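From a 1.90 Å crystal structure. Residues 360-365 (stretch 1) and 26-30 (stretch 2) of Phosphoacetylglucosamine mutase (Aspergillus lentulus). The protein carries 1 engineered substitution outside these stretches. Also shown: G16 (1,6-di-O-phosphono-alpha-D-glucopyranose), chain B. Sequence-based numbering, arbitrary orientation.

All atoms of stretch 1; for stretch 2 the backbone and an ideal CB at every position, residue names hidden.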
ATOM      1  N   ASN A 360      -3.698  12.116  -6.212  1.00 15.84           N
ATOM      2  CA  ASN A 360      -2.274  11.781  -6.502  1.00 18.74           C
ATOM      3  C   ASN A 360      -1.953  10.323  -6.134  1.00 17.81           C
ATOM      4  O   ASN A 360      -2.614   9.748  -5.264  1.00 17.99           O
ATOM      5  CB  ASN A 360      -1.313  12.671  -5.665  1.00 18.85           C
ATOM      6  CG  ASN A 360      -1.267  14.121  -6.148  1.00 23.33           C
ATOM      7  OD1 ASN A 360      -1.996  14.530  -7.056  1.00 22.11           O
ATOM      8  ND2 ASN A 360      -0.416  14.904  -5.508  1.00 23.51           N
ATOM      9  N   THR A 361      -0.906   9.780  -6.761  1.00 17.85           N
ATOM     10  CA  THR A 361      -0.366   8.479  -6.423  1.00 19.00           C
ATOM     11  C   THR A 361       0.168   8.480  -4.994  1.00 19.29           C
ATOM     12  O   THR A 361       0.806   9.470  -4.541  1.00 20.02           O
ATOM     13  CB  THR A 361       0.713   8.090  -7.435  1.00 18.72           C
ATOM     14  OG1 THR A 361       0.029   7.617  -8.587  1.00 20.14           O
ATOM     15  CG2 THR A 361       1.626   6.972  -6.940  1.00 19.91           C
ATOM     16  N   GLY A 362      -0.103   7.382  -4.297  1.00 18.47           N
ATOM     17  CA  GLY A 362       0.474   7.198  -2.926  1.00 18.00           C
ATOM     18  C   GLY A 362      -0.742   7.056  -1.977  1.00 19.96           C
ATOM     19  O   GLY A 362      -1.600   7.950  -1.892  1.00 17.00           O
ATOM     20  N   VAL A 363      -0.788   5.959  -1.211  1.00 20.94           N
ATOM     21  CA  VAL A 363      -1.872   5.640  -0.272  1.00 22.46           C
ATOM     22  C   VAL A 363      -2.306   6.822   0.665  1.00 21.68           C
ATOM     23  O   VAL A 363      -3.472   7.035   0.936  1.00 19.70           O
ATOM     24  CB  VAL A 363      -1.441   4.421   0.647  1.00 27.79           C
ATOM     25  CG1 VAL A 363      -2.559   4.068   1.636  1.00 30.69           C
ATOM     26  CG2 VAL A 363      -1.160   3.200  -0.202  1.00 28.34           C
ATOM     27  N   LYS A 364      -1.360   7.600   1.110  1.00 21.17           N
ATOM     28  CA  LYS A 364      -1.648   8.728   1.970  1.00 24.43           C
ATOM     29  C   LYS A 364      -2.712   9.636   1.342  1.00 23.35           C
ATOM     30  O   LYS A 364      -3.695  10.020   1.981  1.00 23.12           O
ATOM     31  CB  LYS A 364      -0.310   9.461   2.317  1.00 28.19           C
ATOM     32  CG  LYS A 364       0.467  10.086   1.106  1.00 32.73           C
ATOM     33  CD  LYS A 364       1.997  10.163   1.331  1.00 39.70           C
ATOM     34  CE  LYS A 364       2.756  11.177   0.448  1.00 43.18           C
ATOM     35  NZ  LYS A 364       4.281  11.161   0.617  1.00 41.97           N
ATOM     36  N   HIS A 365      -2.544   9.963   0.059  1.00 22.05           N
ATOM     37  CA  HIS A 365      -3.518  10.775  -0.675  1.00 22.05           C
ATOM     38  C   HIS A 365      -4.875  10.104  -0.865  1.00 23.02           C
ATOM     39  O   HIS A 365      -5.944  10.790  -0.832  1.00 20.81           O
ATOM     40  CB  HIS A 365      -2.929  11.138  -2.051  1.00 20.88           C
ATOM     41  CG  HIS A 365      -1.626  11.875  -1.920  1.00 23.95           C
ATOM     42  ND1 HIS A 365      -1.529  13.111  -1.316  1.00 26.38           N
ATOM     43  CD2 HIS A 365      -0.378  11.556  -2.324  1.00 24.85           C
ATOM     44  CE1 HIS A 365      -0.273  13.521  -1.355  1.00 27.93           C
ATOM     45  NE2 HIS A 365       0.454  12.589  -1.956  1.00 24.64           N
ATOM     46  N   UNK A  26      15.273  12.468  -0.584  1.00 30.20           N
ATOM     47  CA  UNK A  26      13.925  12.999  -0.587  1.00 30.32           C
ATOM     48  C   UNK A  26      12.991  11.918  -0.039  1.00 28.24           C
ATOM     49  O   UNK A  26      13.238  10.723  -0.245  1.00 23.21           O
ATOM     50  CB  UNK A  26      13.506  13.443  -1.990  1.00 30.32           C
ATOM     51  N   UNK A  27      11.912  12.328   0.620  1.00 29.35           N
ATOM     52  CA  UNK A  27      10.991  11.368   1.242  1.00 26.67           C
ATOM     53  C   UNK A  27      10.202  10.516   0.183  1.00 25.59           C
ATOM     54  O   UNK A  27       9.940   9.328   0.391  1.00 27.99           O
ATOM     55  CB  UNK A  27      10.009  12.126   2.138  1.00 26.67           C
ATOM     56  N   UNK A  28       9.858  11.111  -0.946  1.00 24.13           N
ATOM     57  CA  UNK A  28       9.259  10.322  -2.055  1.00 22.50           C
ATOM     58  C   UNK A  28       7.803   9.971  -1.749  1.00 23.34           C
ATOM     59  O   UNK A  28       7.152  10.543  -0.846  1.00 21.77           O
ATOM     60  CB  UNK A  28      10.058   9.040  -2.299  1.00 22.50           C
ATOM     61  N   UNK A  29       7.296   9.016  -2.486  1.00 18.32           N
ATOM     62  CA  UNK A  29       5.881   8.657  -2.403  1.00 17.70           C
ATOM     63  C   UNK A  29       5.568   8.017  -1.046  1.00 21.38           C
ATOM     64  O   UNK A  29       4.461   8.256  -0.479  1.00 20.29           O
ATOM     65  CB  UNK A  29       5.503   7.705  -3.540  1.00 17.70           C
ATOM     66  N   UNK A  30       6.463   7.117  -0.600  1.00 22.17           N
ATOM     67  CA  UNK A  30       6.218   6.278   0.616  1.00 22.15           C
ATOM     68  C   UNK A  30       7.366   6.273   1.652  1.00 22.50           C
ATOM     69  O   UNK A  30       7.389   5.400   2.510  1.00 27.38           O
ATOM     70  CB  UNK A  30       5.960   4.834   0.182  1.00 22.15           C
TER
HETATM   71  C1  G16 B 601       4.490   2.770  -3.129  1.00 19.76           C
HETATM   72  C2  G16 B 601       3.282   3.537  -2.599  1.00 27.33           C
HETATM   73  C3  G16 B 601       2.090   3.416  -3.601  1.00 24.16           C
HETATM   74  C4  G16 B 601       2.421   3.860  -5.015  1.00 22.73           C
HETATM   75  C5  G16 B 601       3.625   3.057  -5.489  1.00 22.52           C
HETATM   76  C6  G16 B 601       4.267   3.567  -6.758  1.00 20.51           C
HETATM   77  O1  G16 B 601       4.154   1.382  -3.221  1.00 20.16           O
HETATM   78  O2  G16 B 601       2.869   3.133  -1.257  1.00 31.53           O
HETATM   79  O3  G16 B 601       1.030   4.081  -3.040  1.00 27.54           O
HETATM   80  O4  G16 B 601       1.334   3.639  -6.017  1.00 22.37           O
HETATM   81  O5  G16 B 601       4.746   3.191  -4.582  1.00 20.78           O
HETATM   82  O6  G16 B 601       4.708   4.974  -6.490  1.00 16.99           O
HETATM   83  P   G16 B 601       5.538   5.759  -7.642  1.00 16.36           P
HETATM   84  O1P G16 B 601       4.757   5.652  -8.973  1.00 15.51           O
HETATM   85  O2P G16 B 601       6.899   5.043  -7.813  1.00 16.18           O
HETATM   86  O3P G16 B 601       5.810   7.194  -7.144  1.00 18.19           O
HETATM   87  P'  G16 B 601       4.965   0.214  -2.408  1.00 18.22           P
HETATM   88  O1X G16 B 601       5.388   0.802  -1.034  1.00 17.73           O
HETATM   89  O2X G16 B 601       6.287  -0.053  -3.197  1.00 17.83           O
HETATM   90  O3X G16 B 601       4.149  -1.031  -2.446  1.00 18.11           O

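Position 26 lies far from stretch 1. Its backbone is extended (phi/psi -132/149), and no atom of stretch 1 comes within 5.5 Å of the ideal CB, so this contact sets almost no limit on the side chain; many types would do. The residue is Gln-26, whose NE2 is hydrogen-bonded elsewhere in the structure.

At position 27 the CA-to-CB bond points toward stretch 1, but the ideal CB again has nothing of stretch 1 within 5.5 Å. A short side chain would stop in open space, whereas a long or aromatic one could reach the outstretched amine of Lys-364. The backbone angles, -68/-35, suit almost any residue. Tyr-27 is found here, with chi1 in the t well; its CD2 is 4.4 Å from Lys-364 NZ, which lies at the edge of the ring, near its plane. The amine therefore meets the ring's rim and does not sit over its face.

Position 28 has a phi of 75° and a psi of -164°, and its CA-to-CB bond points away from stretch 1. Positive phi favours glycine, and a side chain directed away would add little to the contact. What stretch 1 meets here is the backbone carbonyl. Gly-28 fits, and its O accepts a weak hydrogen bond from Lys-364 NZ at 3.3 Å.

Position 29 comes closest to stretch 1 in backbone terms, the CA of residue 29 lying 5.6 Å from Gly-362 CA. The CA-to-CB bond points sideways, with the ideal CB 5.1 Å from both Gly-362 CA and Thr-361 O, which leaves room for a small branch. A phosphate of G16 also lies nearby, so a small hydroxyl residue would be attractive: serine could supply the donor, valine the methyl packing, and threonine both. Thr-29, with chi1 in the m well, places CG2 3.7 Å from Gly-362 CA and 4.2 Å from Thr-361 CG2, while OG1 donates a 2.6 Å hydrogen bond to G16 O3P. The fit depends on the bare glycine opposite the methyl, since an ideal CB on Gly-362 would lie only 3.2 Å from Thr-29 CG2. The backbone contributes too: Thr-29 O accepts a 3.1 Å hydrogen bond from Lys-364 NZ. Water 1 donates a second hydrogen bond to Thr-29 O, and in turn accepts a weak one from Lys-364 N.

At position 30 CA-to-CB points sideways, beyond reach of stretch 1 but near the sugar. A small side chain suits this place. Ala-30 has its CB 3.8 Å from G16 O2, a contact without a hydrogen bond.

Stretch 2 (26-30) QYGTA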
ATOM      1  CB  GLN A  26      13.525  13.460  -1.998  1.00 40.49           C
ATOM      2  CG  GLN A  26      13.936  12.459  -3.074  1.00 52.46           C
ATOM      3  CD  GLN A  26      13.433  12.788  -4.493  1.00 67.46           C
ATOM      4  OE1 GLN A  26      13.955  13.708  -5.155  1.00 52.49           O
ATOM      5  NE2 GLN A  26      12.426  12.003  -4.980  1.00 64.10           N
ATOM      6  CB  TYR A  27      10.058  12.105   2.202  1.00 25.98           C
ATOM      7  CG  TYR A  27       9.346  11.209   3.177  1.00 28.46           C
ATOM      8  CD1 TYR A  27       9.957  10.849   4.405  1.00 28.90           C
ATOM      9  CD2 TYR A  27       8.051  10.732   2.898  1.00 29.50           C
ATOM     10  CE1 TYR A  27       9.290  10.048   5.298  1.00 36.82           C
ATOM     11  CE2 TYR A  27       7.351   9.938   3.826  1.00 32.87           C
ATOM     12  CZ  TYR A  27       7.978   9.594   5.008  1.00 35.18           C
ATOM     13  OH  TYR A  27       7.372   8.775   5.950  1.00 40.97           O
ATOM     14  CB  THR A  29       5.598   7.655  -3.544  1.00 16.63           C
ATOM     15  OG1 THR A  29       5.874   8.294  -4.794  1.00 18.25           O
ATOM     16  CG2 THR A  29       4.118   7.241  -3.584  1.00 17.86           C
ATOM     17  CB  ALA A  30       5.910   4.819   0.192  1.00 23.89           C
TER
HETATM   18  O   HOH W   1       1.970   6.957   0.292  1.00 34.34           O
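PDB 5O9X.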